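Local coordinates for cGAS/DncV-like nucleotidyltransferase in E. coli homolog (Elizabethkingia meningoseptica ATCC 13253 = NBRC 12535, PDB 6E0N), which synthesizes cyclic nucleotide second messengers in response to phage infection, as the signalling enzyme of a CBASS antivirus system, at residues Y50-N55 and E172-N177; R191-L196 and F218-V223. All coordinates share one frame; numbering follows the deposited sequence. Where two conformers were deposited one is given.

Contact 1 (Y50-N55 and E172-N177); sequences YRNNTN and EQHYSN. With GTP (guanosine-5'-triphosphate), chain D.
Arg51 NH2 meets Glu172 OE1 at 2.7 Å, the shorter half of a two-pronged, end-on salt bridge that ties helix 48-52 of the nucleotidyltransferase fold, which follows strand 42-47 and carries GTP-binding residues, to helix 171-184. Arg51 NH1 donates to Glu172 OE2 at 3.0 Å, and both hydrogen bonds are nearly straight. The carboxylate lies close to the plane of the guanidinium, but its own plane is tilted by 34°; Glu172 OE1 is met on the syn side but well out of the carboxylate plane, and OE2 from above that plane. Arg51 NH1 also reaches Leu46 O, which probably helps to fix the rotation of the group.

A bend at chi2 (73°) carries the Arg51 chain across one face of the Tyr175 ring. There Arg51 CZ stands 4.5 Å from the centroid of the Tyr175 ring in an off-centre cation-pi contact, with NE nearest the rim atom CD1. Asn52 packs beside it, its amide crossing the His174 ring at about a right angle with Asn52 ND2 3.5 Å from His174 CD2, while His174 NE2 is hydrogen-bonded to Glu220. Asn52 OD1 lies at the edge of the Tyr175 ring. A water donates to Tyr175 O at 2.9 Å and, weakly, to Asn52 OD1 at 3.5 Å.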
loop_
_atom_site.group_PDB
_atom_site.type_symbol
_atom_site.label_atom_id
_atom_site.label_comp_id
_atom_site.label_asym_id
_atom_site.label_seq_id
_atom_site.Cartn_x
_atom_site.Cartn_y
_atom_site.Cartn_z
ATOM N N TYR A 50 -5.746 0.334 4.095
ATOM C CA TYR A 50 -7.181 0.481 4.319
ATOM C C TYR A 50 -7.960 0.405 3.011
ATOM O O TYR A 50 -9.088 -0.103 2.990
ATOM C CB TYR A 50 -7.488 1.791 5.050
ATOM C CG TYR A 50 -7.313 1.706 6.555
ATOM C CD1 TYR A 50 -6.108 2.040 7.155
ATOM C CD2 TYR A 50 -8.352 1.283 7.372
ATOM C CE1 TYR A 50 -5.942 1.959 8.533
ATOM C CE2 TYR A 50 -8.198 1.202 8.746
ATOM C CZ TYR A 50 -6.991 1.542 9.320
ATOM O OH TYR A 50 -6.833 1.466 10.682
ATOM N N ARG A 51 -7.377 0.900 1.917
ATOM C CA ARG A 51 -8.026 0.822 0.613
ATOM C C ARG A 51 -8.023 -0.608 0.087
ATOM O O ARG A 51 -9.046 -1.111 -0.389
ATOM C CB ARG A 51 -7.303 1.747 -0.367
ATOM C CG ARG A 51 -7.842 1.713 -1.791
ATOM C CD ARG A 51 -9.184 2.418 -1.894
ATOM N NE ARG A 51 -9.806 2.233 -3.205
ATOM C CZ ARG A 51 -9.560 2.988 -4.272
ATOM N NH1 ARG A 51 -8.690 3.991 -4.205
ATOM N NH2 ARG A 51 -10.187 2.740 -5.410
ATOM N N ASN A 52 -6.877 -1.275 0.159
ATOM C CA ASN A 52 -6.714 -2.618 -0.378
ATOM C C ASN A 52 -7.101 -3.705 0.616
ATOM O O ASN A 52 -7.105 -4.883 0.252
ATOM C CB ASN A 52 -5.266 -2.802 -0.836
ATOM C CG ASN A 52 -4.810 -1.691 -1.771
ATOM O OD1 ASN A 52 -5.515 -1.326 -2.709
ATOM N ND2 ASN A 52 -3.631 -1.144 -1.509
ATOM N N ASN A 53 -7.434 -3.334 1.852
ATOM C CA ASN A 53 -7.874 -4.276 2.884
ATOM C C ASN A 53 -6.774 -5.278 3.235
ATOM O O ASN A 53 -6.991 -6.492 3.267
ATOM C CB ASN A 53 -9.171 -4.987 2.493
ATOM C CG ASN A 53 -9.898 -5.570 3.691
ATOM O OD1 ASN A 53 -9.761 -5.084 4.813
ATOM N ND2 ASN A 53 -10.668 -6.624 3.460
ATOM N N THR A 54 -5.585 -4.753 3.533
ATOM C CA THR A 54 -4.432 -5.586 3.855
ATOM C C THR A 54 -3.838 -5.263 5.222
ATOM O O THR A 54 -2.669 -5.569 5.471
ATOM C CB THR A 54 -3.363 -5.456 2.770
ATOM O OG1 THR A 54 -2.952 -4.086 2.667
ATOM C CG2 THR A 54 -3.901 -5.915 1.425
ATOM N N ASN A 55 -4.617 -4.665 6.116
ATOM C CA ASN A 55 -4.124 -4.315 7.440
ATOM C C ASN A 55 -4.010 -5.549 8.326
ATOM O O ASN A 55 -4.923 -6.381 8.379
ATOM C CB ASN A 55 -5.073 -3.324 8.106
ATOM C CG ASN A 55 -4.816 -1.894 7.688
ATOM O OD1 ASN A 55 -3.678 -1.427 7.709
ATOM N ND2 ASN A 55 -5.875 -1.190 7.300
ATOM N N GLU A 172 -5.616 3.382 -8.256
ATOM C CA GLU A 172 -6.873 2.808 -8.729
ATOM C C GLU A 172 -6.634 1.479 -9.431
ATOM O O GLU A 172 -7.343 0.497 -9.179
ATOM C CB GLU A 172 -7.590 3.791 -9.654
ATOM C CG GLU A 172 -7.984 5.096 -8.982
ATOM C CD GLU A 172 -8.807 4.886 -7.729
ATOM O OE1 GLU A 172 -9.729 4.046 -7.752
ATOM O OE2 GLU A 172 -8.526 5.554 -6.714
ATOM N N GLN A 173 -5.637 1.427 -10.318
ATOM C CA GLN A 173 -5.329 0.191 -11.029
ATOM C C GLN A 173 -4.758 -0.861 -10.083
ATOM O O GLN A 173 -5.048 -2.054 -10.225
ATOM C CB GLN A 173 -4.361 0.491 -12.174
ATOM C CG GLN A 173 -4.896 1.468 -13.224
ATOM C CD GLN A 173 -4.582 2.933 -12.938
ATOM O OE1 GLN A 173 -4.382 3.340 -11.789
ATOM N NE2 GLN A 173 -4.542 3.738 -13.998
ATOM N N HIS A 174 -3.945 -0.437 -9.117
ATOM C CA HIS A 174 -3.492 -1.337 -8.063
ATOM C C HIS A 174 -4.679 -1.939 -7.326
ATOM O O HIS A 174 -4.761 -3.158 -7.137
ATOM C CB HIS A 174 -2.597 -0.552 -7.100
ATOM C CG HIS A 174 -1.991 -1.382 -6.013
ATOM N ND1 HIS A 174 -0.724 -1.921 -6.103
ATOM C CD2 HIS A 174 -2.476 -1.760 -4.807
ATOM C CE1 HIS A 174 -0.460 -2.604 -5.003
ATOM N NE2 HIS A 174 -1.507 -2.522 -4.201
ATOM N N TYR A 175 -5.620 -1.093 -6.911
ATOM C CA TYR A 175 -6.775 -1.589 -6.176
ATOM C C TYR A 175 -7.583 -2.579 -7.012
ATOM O O TYR A 175 -7.913 -3.674 -6.549
ATOM C CB TYR A 175 -7.678 -0.436 -5.746
ATOM C CG TYR A 175 -9.018 -0.958 -5.277
ATOM C CD1 TYR A 175 -9.173 -1.438 -3.989
ATOM C CD2 TYR A 175 -10.114 -1.013 -6.134
ATOM C CE1 TYR A 175 -10.382 -1.941 -3.554
ATOM C CE2 TYR A 175 -11.330 -1.512 -5.708
ATOM C CZ TYR A 175 -11.456 -1.977 -4.414
ATOM O OH TYR A 175 -12.656 -2.482 -3.979
ATOM N N SER A 176 -7.926 -2.191 -8.240
ATOM C CA SER A 176 -8.829 -3.008 -9.052
ATOM C C SER A 176 -8.210 -4.351 -9.406
ATOM O O SER A 176 -8.869 -5.388 -9.310
ATOM C CB SER A 176 -9.228 -2.243 -10.308
ATOM O OG SER A 176 -9.930 -1.057 -9.973
ATOM N N ASN A 177 -6.933 -4.355 -9.818
ATOM C CA ASN A 177 -6.293 -5.609 -10.212
ATOM C C ASN A 177 -6.094 -6.538 -9.022
ATOM O O ASN A 177 -6.216 -7.761 -9.157
ATOM C CB ASN A 177 -4.968 -5.326 -10.913
ATOM C CG ASN A 177 -5.163 -4.807 -12.321
ATOM O OD1 ASN A 177 -6.257 -4.905 -12.881
ATOM N ND2 ASN A 177 -4.111 -4.245 -12.898
HETATM P PG GTP D . -11.234 -11.259 2.831
HETATM O O1G GTP D . -10.181 -12.171 3.413
HETATM O O2G GTP D . -10.677 -10.586 1.598
HETATM O O3G GTP D . -12.484 -12.049 2.512
HETATM O O3B GTP D . -11.537 -10.116 3.934
HETATM P PB GTP D . -12.948 -9.404 4.243
HETATM O O1B GTP D . -12.786 -8.463 5.407
HETATM O O2B GTP D . -14.019 -10.426 4.514
HETATM O O3A GTP D . -13.270 -8.534 2.929
HETATM P PA GTP D . -14.492 -8.856 1.947
HETATM O O1A GTP D . -14.857 -10.324 1.979
HETATM O O2A GTP D . -14.124 -8.440 0.540
HETATM O "O5'" GTP D . -15.734 -7.954 2.413
HETATM C "C5'" GTP D . -15.751 -6.577 2.144
HETATM C "C4'" GTP D . -17.090 -6.044 2.613
HETATM O "O4'" GTP D . -18.071 -6.217 1.575
HETATM C "C3'" GTP D . -17.646 -6.773 3.844
HETATM O "O3'" GTP D . -18.297 -5.835 4.665
HETATM C "C2'" GTP D . -18.675 -7.778 3.292
HETATM O "O2'" GTP D . -19.713 -8.005 4.180
HETATM C "C1'" GTP D . -19.157 -7.064 2.016
HETATM N N9 GTP D . -19.624 -7.916 0.931
HETATM C C8 GTP D . -19.713 -9.267 0.954
HETATM N N7 GTP D . -20.228 -9.676 -0.225
HETATM C C5 GTP D . -20.494 -8.587 -0.984
HETATM C C6 GTP D . -21.021 -8.437 -2.261
HETATM O O6 GTP D . -21.351 -9.422 -2.921
HETATM N N1 GTP D . -21.177 -7.172 -2.785
HETATM C C2 GTP D . -20.807 -6.068 -2.043
HETATM N N2 GTP D . -20.958 -4.855 -2.556
HETATM N N3 GTP D . -20.282 -6.220 -0.775
HETATM C C4 GTP D . -20.127 -7.465 -0.256
HETATM O O HOH W 1 -7.196 -4.188 -3.785
#

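Contact 2 (R191-L196 and F218-V223); sequences RMVRIL and FIECLV. With GTP (guanosine-5'-triphosphate), chain D.
Val193 and Glu220 mark the closest pass of the two helical segments, their CA atoms 6.0 Å apart. The axes of 191-196 and 218-223 approach to 9.6 Å and run in roughly opposing directions, 135° between their N-to-C senses, so the helices diverge on either side of the crossing and a short row of aliphatic groups fills the interface.

Val193 works with both branches. The chi1 of Val193, 167°, sets CG1 anti to the backbone N, where it touches Glu220 CG at 3.7 Å, and leaves CG2 beside Val223 CB at 4.0 Å. One turn further on, Leu196 spans one turn of the opposing helix, from Ile219 to Val223: its CB rests against Ile219 CG2, and its CD1 meets Val223 CG2 at 3.6 Å. Met192 adds CB alone, against Val223 CG1, because its thioether end leads away toward helix 236-252. Glu220 offers its aliphatic stem to the interface, while its buried carboxylate is held by Ser216 OG and His174 NE2.

This is core packing between helices 188-205 and 216-224 of the helical part of the enzyme, with helices 236-252 and 275-289 packing against its side chains. Helix 188-205 also carries a phosphate site. Arg191 and Arg194, one turn apart, extend their chains to the gamma-phosphate of a GTP and meet it at their guanidinium edges. O1G receives Arg191 NE at 2.8 Å, with an N-H...O angle of 170°, as well as Arg194 NH1 at 2.9 Å and a weak bond from Arg191 NH2. The stronger bond of that NH2 goes to O3G, whereas Arg194 NH2 points nearly straight at O2G over 3.2 Å.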
loop_
_atom_site.group_PDB
_atom_site.type_symbol
_atom_site.label_atom_id
_atom_site.label_comp_id
_atom_site.label_asym_id
_atom_site.label_seq_id
_atom_site.Cartn_x
_atom_site.Cartn_y
_atom_site.Cartn_z
ATOM N N ARG A 191 -5.235 -12.863 1.407
ATOM C CA ARG A 191 -4.968 -13.599 2.637
ATOM C C ARG A 191 -3.499 -13.984 2.737
ATOM O O ARG A 191 -2.911 -13.918 3.822
ATOM C CB ARG A 191 -5.900 -14.808 2.732
ATOM C CG ARG A 191 -7.325 -14.370 3.040
ATOM C CD ARG A 191 -8.353 -15.481 3.014
ATOM N NE ARG A 191 -9.700 -14.907 3.048
ATOM C CZ ARG A 191 -10.825 -15.609 2.989
ATOM N NH1 ARG A 191 -10.780 -16.929 2.901
ATOM N NH2 ARG A 191 -11.995 -14.985 3.014
ATOM N N MET A 192 -2.881 -14.362 1.615
ATOM C CA MET A 192 -1.457 -14.673 1.626
ATOM C C MET A 192 -0.618 -13.416 1.817
ATOM O O MET A 192 0.405 -13.446 2.510
ATOM C CB MET A 192 -1.071 -15.382 0.332
ATOM C CG MET A 192 -1.631 -16.796 0.217
ATOM S SD MET A 192 -1.026 -17.902 1.509
ATOM C CE MET A 192 -2.564 -18.602 2.109
ATOM N N VAL A 193 -1.028 -12.304 1.203
ATOM C CA VAL A 193 -0.354 -11.032 1.452
ATOM C C VAL A 193 -0.366 -10.715 2.942
ATOM O O VAL A 193 0.656 -10.330 3.525
ATOM C CB VAL A 193 -1.004 -9.906 0.630
ATOM C CG1 VAL A 193 -0.527 -8.546 1.136
ATOM C CG2 VAL A 193 -0.697 -10.068 -0.842
ATOM N N ARG A 194 -1.530 -10.863 3.579
ATOM C CA ARG A 194 -1.635 -10.541 4.998
ATOM C C ARG A 194 -0.736 -11.443 5.834
ATOM O O ARG A 194 -0.065 -10.973 6.760
ATOM C CB ARG A 194 -3.090 -10.629 5.454
ATOM C CG ARG A 194 -3.989 -9.576 4.830
ATOM C CD ARG A 194 -5.433 -9.667 5.363
ATOM N NE ARG A 194 -6.376 -9.078 4.417
ATOM C CZ ARG A 194 -7.356 -9.748 3.818
ATOM N NH1 ARG A 194 -7.563 -11.034 4.088
ATOM N NH2 ARG A 194 -8.148 -9.123 2.963
ATOM N N ILE A 195 -0.695 -12.741 5.512
ATOM C CA ILE A 195 0.194 -13.652 6.231
ATOM C C ILE A 195 1.641 -13.187 6.115
ATOM O O ILE A 195 2.381 -13.143 7.105
ATOM C CB ILE A 195 0.022 -15.095 5.726
ATOM C CG1 ILE A 195 -1.326 -15.658 6.170
ATOM C CG2 ILE A 195 1.182 -15.955 6.215
ATOM C CD1 ILE A 195 -1.718 -16.932 5.455
ATOM N N LEU A 196 2.074 -12.852 4.897
ATOM C CA LEU A 196 3.461 -12.444 4.701
ATOM C C LEU A 196 3.763 -11.108 5.368
ATOM O O LEU A 196 4.899 -10.886 5.803
ATOM C CB LEU A 196 3.793 -12.419 3.211
ATOM C CG LEU A 196 3.863 -13.799 2.556
ATOM C CD1 LEU A 196 4.033 -13.670 1.045
ATOM C CD2 LEU A 196 4.997 -14.630 3.139
ATOM N N PHE A 218 5.626 -3.860 -1.990
ATOM C CA PHE A 218 6.506 -4.864 -2.577
ATOM C C PHE A 218 5.935 -6.265 -2.386
ATOM O O PHE A 218 5.865 -7.056 -3.334
ATOM C CB PHE A 218 7.898 -4.718 -1.946
ATOM C CG PHE A 218 9.004 -5.416 -2.691
ATOM C CD1 PHE A 218 9.305 -5.077 -4.000
ATOM C CD2 PHE A 218 9.770 -6.385 -2.066
ATOM C CE1 PHE A 218 10.332 -5.712 -4.679
ATOM C CE2 PHE A 218 10.800 -7.019 -2.740
ATOM C CZ PHE A 218 11.080 -6.681 -4.046
ATOM N N ILE A 219 5.489 -6.579 -1.170
ATOM C CA ILE A 219 4.897 -7.888 -0.907
ATOM C C ILE A 219 3.681 -8.112 -1.801
ATOM O O ILE A 219 3.509 -9.183 -2.397
ATOM C CB ILE A 219 4.537 -8.020 0.584
ATOM C CG1 ILE A 219 5.801 -8.058 1.442
ATOM C CG2 ILE A 219 3.691 -9.263 0.822
ATOM C CD1 ILE A 219 5.537 -8.048 2.935
ATOM N N GLU A 220 2.807 -7.105 -1.889
ATOM C CA GLU A 220 1.612 -7.229 -2.716
ATOM C C GLU A 220 1.968 -7.520 -4.168
ATOM O O GLU A 220 1.308 -8.335 -4.822
ATOM C CB GLU A 220 0.768 -5.961 -2.594
ATOM C CG GLU A 220 0.088 -5.841 -1.240
ATOM C CD GLU A 220 -0.609 -4.512 -1.042
ATOM O OE1 GLU A 220 -1.277 -4.036 -1.979
ATOM O OE2 GLU A 220 -0.477 -3.941 0.060
ATOM N N CYS A 221 3.008 -6.864 -4.688
ATOM C CA CYS A 221 3.407 -7.098 -6.071
ATOM C C CYS A 221 4.001 -8.490 -6.250
ATOM O O CYS A 221 3.728 -9.160 -7.256
ATOM C CB CYS A 221 4.400 -6.027 -6.517
ATOM S SG CYS A 221 3.699 -4.370 -6.719
ATOM N N LEU A 222 4.831 -8.940 -5.308
ATOM C CA LEU A 222 5.426 -10.267 -5.428
ATOM C C LEU A 222 4.349 -11.350 -5.493
ATOM O O LEU A 222 4.353 -12.191 -6.398
ATOM C CB LEU A 222 6.373 -10.530 -4.262
ATOM C CG LEU A 222 7.645 -9.690 -4.201
ATOM C CD1 LEU A 222 8.364 -9.947 -2.877
ATOM C CD2 LEU A 222 8.562 -9.977 -5.374
ATOM N N VAL A 223 3.415 -11.336 -4.541
ATOM C CA VAL A 223 2.390 -12.376 -4.507
ATOM C C VAL A 223 1.473 -12.272 -5.720
ATOM O O VAL A 223 0.953 -13.284 -6.203
ATOM C CB VAL A 223 1.608 -12.309 -3.181
ATOM C CG1 VAL A 223 0.559 -13.405 -3.128
ATOM C CG2 VAL A 223 2.561 -12.407 -1.997
HETATM P PG GTP D . -11.234 -11.259 2.831
HETATM O O1G GTP D . -10.181 -12.171 3.413
HETATM O O2G GTP D . -10.677 -10.586 1.598
HETATM O O3G GTP D . -12.484 -12.049 2.512
HETATM O O3B GTP D . -11.537 -10.116 3.934
HETATM P PB GTP D . -12.948 -9.404 4.243
HETATM O O1B GTP D . -12.786 -8.463 5.407
HETATM O O2B GTP D . -14.019 -10.426 4.514
HETATM O O3A GTP D . -13.270 -8.534 2.929
HETATM P PA GTP D . -14.492 -8.856 1.947
HETATM O O1A GTP D . -14.857 -10.324 1.979
HETATM O O2A GTP D . -14.124 -8.440 0.540
HETATM O "O5'" GTP D . -15.734 -7.954 2.413
HETATM C "C5'" GTP D . -15.751 -6.577 2.144
HETATM C "C4'" GTP D . -17.090 -6.044 2.613
HETATM O "O4'" GTP D . -18.071 -6.217 1.575
HETATM C "C3'" GTP D . -17.646 -6.773 3.844
HETATM O "O3'" GTP D . -18.297 -5.835 4.665
HETATM C "C2'" GTP D . -18.675 -7.778 3.292
HETATM O "O2'" GTP D . -19.713 -8.005 4.180
HETATM C "C1'" GTP D . -19.157 -7.064 2.016
HETATM N N9 GTP D . -19.624 -7.916 0.931
HETATM C C8 GTP D . -19.713 -9.267 0.954
HETATM N N7 GTP D . -20.228 -9.676 -0.225
HETATM C C5 GTP D . -20.494 -8.587 -0.984
HETATM C C6 GTP D . -21.021 -8.437 -2.261
HETATM O O6 GTP D . -21.351 -9.422 -2.921
HETATM N N1 GTP D . -21.177 -7.172 -2.785
HETATM C C2 GTP D . -20.807 -6.068 -2.043
HETATM N N2 GTP D . -20.958 -4.855 -2.556
HETATM N N3 GTP D . -20.282 -6.220 -0.775
HETATM C C4 GTP D . -20.127 -7.465 -0.256
#

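Overall arrangement
The centres of contacts 1 and 2 lie 12 Å apart, and the two are joined by polar contacts. His174 NE2 of contact 1 is 2.7 Å from Glu220 OE1 of contact 2, and Asn53 O lies 2.9 Å from Arg194 NH2, both probable hydrogen bonds. The two follow one another along the chain, helix 171-184 preceding helix 188-205. One GTP touches both: Arg191 and Arg194 of contact 2 hold its gamma-phosphate, while Asn53 ND2 of contact 1 makes a weak bond to O1B. A different GTP touches Asn52 and Glu220, whose side chains are each about 8 Å from a magnesium ion, which puts this junction next to the second GTP, near the metal site.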